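Local coordinates for type IV pilin protein (PDB 5V0M), which is a non-core minor pilin of the meningococcal type IV pilus, probably incorporated into or associated with the pilus fibre and linked to cell adhesion, at residues T14-N19 with F47-S52. Sequence-based numbering, arbitrary orientation.
Sequences TTLLHN and FNVTLS
V49 packs against T15, L16 and N19 on one face of the helix, and its two methyls divide the apolar contacts between them. CG1, anti to the backbone N (chi1 176°), meets the L16 branch CD2 at 4.2 Å, while CG2 lies 4.1 Å from CG2 of T15. T15 can offer that methyl because its own CG2 is the branch set anti to the backbone N, which leaves OG1 beside the backbone N.

N19 lays its amide nitrogen ND2 against V49 CG1 at 3.8 Å, a van der Waals contact; the polar bonds of this amide are made elsewhere. The amide oxygen OD1 accepts a hydrogen bond from K42 N, and T15 OG1 is hydrogen-bonded to N44 ND2 and to E11 O; the loop ahead of the strand is thereby tied to the same helical face.

Helix and strand run in roughly the same direction: the axes of helix segment 14-19 and strand 47-51 approach to 10.3 Å at 27°. The contact belongs to the pilin-fold core, where helix 3-30 packs on the antiparallel sheet: L16 also touches L61 of strand 59-65 and V77 and L79 of strand 76-80, whereas V49 sits on the edge strand 47-54.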
loop_
_atom_site.group_PDB
_atom_site.type_symbol
_atom_site.label_atom_id
_atom_site.label_comp_id
_atom_site.label_asym_id
_atom_site.label_seq_id
_atom_site.Cartn_x
_atom_site.Cartn_y
_atom_site.Cartn_z
ATOM N N THR A 14 2.499 7.420 -1.208
ATOM C CA THR A 14 1.799 8.359 -0.347
ATOM C C THR A 14 0.491 7.767 0.175
ATOM O O THR A 14 0.156 7.907 1.353
ATOM C CB THR A 14 1.575 9.666 -1.103
ATOM O OG1 THR A 14 2.859 10.223 -1.426
ATOM C CG2 THR A 14 0.783 10.649 -0.263
ATOM N N THR A 15 -0.270 7.108 -0.690
ATOM C CA THR A 15 -1.521 6.479 -0.259
ATOM C C THR A 15 -1.261 5.467 0.853
ATOM O O THR A 15 -1.996 5.404 1.844
ATOM C CB THR A 15 -2.168 5.765 -1.453
ATOM O OG1 THR A 15 -2.416 6.686 -2.521
ATOM C CG2 THR A 15 -3.475 5.133 -1.041
ATOM N N LEU A 16 -0.241 4.635 0.679
ATOM C CA LEU A 16 0.079 3.642 1.702
ATOM C C LEU A 16 0.498 4.321 3.002
ATOM O O LEU A 16 0.051 3.928 4.088
ATOM C CB LEU A 16 1.164 2.680 1.231
ATOM C CG LEU A 16 0.716 1.743 0.119
ATOM C CD1 LEU A 16 1.919 1.107 -0.571
ATOM C CD2 LEU A 16 -0.182 0.683 0.651
ATOM N N LEU A 17 1.357 5.349 2.920
ATOM C CA LEU A 17 1.814 6.006 4.140
ATOM C C LEU A 17 0.638 6.620 4.885
ATOM O O LEU A 17 0.572 6.541 6.120
ATOM C CB LEU A 17 2.880 7.059 3.819
ATOM C CG LEU A 17 4.190 6.442 3.336
ATOM C CD1 LEU A 17 5.090 7.524 2.702
ATOM C CD2 LEU A 17 4.940 5.721 4.453
ATOM N N HIS A 18 -0.315 7.224 4.165
ATOM C CA HIS A 18 -1.485 7.797 4.825
ATOM C C HIS A 18 -2.296 6.719 5.539
ATOM O O HIS A 18 -2.747 6.908 6.681
ATOM C CB HIS A 18 -2.353 8.533 3.817
ATOM C CG HIS A 18 -1.773 9.835 3.364
ATOM N ND1 HIS A 18 -0.717 10.444 4.010
ATOM C CD2 HIS A 18 -2.102 10.647 2.333
ATOM C CE1 HIS A 18 -0.420 11.574 3.392
ATOM N NE2 HIS A 18 -1.248 11.722 2.375
ATOM N N ASN A 19 -2.505 5.577 4.878
ATOM C CA ASN A 19 -3.216 4.477 5.517
ATOM C C ASN A 19 -2.469 4.011 6.758
ATOM O O ASN A 19 -3.081 3.741 7.798
ATOM C CB ASN A 19 -3.432 3.314 4.539
ATOM C CG ASN A 19 -4.631 3.522 3.648
ATOM O OD1 ASN A 19 -5.752 3.686 4.115
ATOM N ND2 ASN A 19 -4.402 3.532 2.338
ATOM N N PHE A 47 -4.261 1.761 -8.014
ATOM C CA PHE A 47 -3.903 0.618 -7.188
ATOM C C PHE A 47 -5.010 0.382 -6.172
ATOM O O PHE A 47 -5.494 1.327 -5.532
ATOM C CB PHE A 47 -2.613 0.847 -6.384
ATOM C CG PHE A 47 -1.367 0.963 -7.213
ATOM C CD1 PHE A 47 -0.513 -0.125 -7.384
ATOM C CD2 PHE A 47 -1.036 2.165 -7.786
ATOM C CE1 PHE A 47 0.644 -0.010 -8.145
ATOM C CE2 PHE A 47 0.106 2.271 -8.550
ATOM C CZ PHE A 47 0.944 1.178 -8.733
ATOM N N ASN A 48 -5.355 -0.894 -6.000
ATOM C CA ASN A 48 -6.302 -1.336 -4.982
ATOM C C ASN A 48 -5.536 -1.632 -3.697
ATOM O O ASN A 48 -4.581 -2.418 -3.710
ATOM C CB ASN A 48 -6.994 -2.596 -5.493
ATOM C CG ASN A 48 -7.879 -2.340 -6.674
ATOM O OD1 ASN A 48 -8.518 -1.294 -6.763
ATOM N ND2 ASN A 48 -7.929 -3.298 -7.592
ATOM N N VAL A 49 -5.912 -0.980 -2.601
ATOM C CA VAL A 49 -5.206 -1.113 -1.332
ATOM C C VAL A 49 -5.991 -2.026 -0.401
ATOM O O VAL A 49 -7.185 -1.805 -0.167
ATOM C CB VAL A 49 -4.966 0.270 -0.699
ATOM C CG1 VAL A 49 -4.320 0.142 0.656
ATOM C CG2 VAL A 49 -4.112 1.144 -1.632
ATOM N N THR A 50 -5.312 -3.023 0.163
ATOM C CA THR A 50 -5.915 -3.960 1.099
ATOM C C THR A 50 -4.954 -4.185 2.252
ATOM O O THR A 50 -3.784 -3.805 2.198
ATOM C CB THR A 50 -6.181 -5.291 0.397
ATOM O OG1 THR A 50 -4.945 -5.793 -0.125
ATOM C CG2 THR A 50 -7.192 -5.129 -0.729
ATOM N N LEU A 51 -5.459 -4.775 3.319
ATOM C CA LEU A 51 -4.621 -5.296 4.387
ATOM C C LEU A 51 -4.370 -6.756 4.094
ATOM O O LEU A 51 -5.273 -7.586 4.241
ATOM C CB LEU A 51 -5.319 -5.124 5.724
ATOM C CG LEU A 51 -5.184 -3.709 6.265
ATOM C CD1 LEU A 51 -6.316 -3.381 7.246
ATOM C CD2 LEU A 51 -3.823 -3.534 6.950
ATOM N N SER A 52 -3.145 -7.074 3.695
ATOM C CA SER A 52 -2.794 -8.449 3.396
ATOM C C SER A 52 -2.528 -9.250 4.655
ATOM O O SER A 52 -2.653 -10.481 4.633
ATOM C CB SER A 52 -1.572 -8.472 2.478
ATOM O OG SER A 52 -0.520 -7.730 3.073
#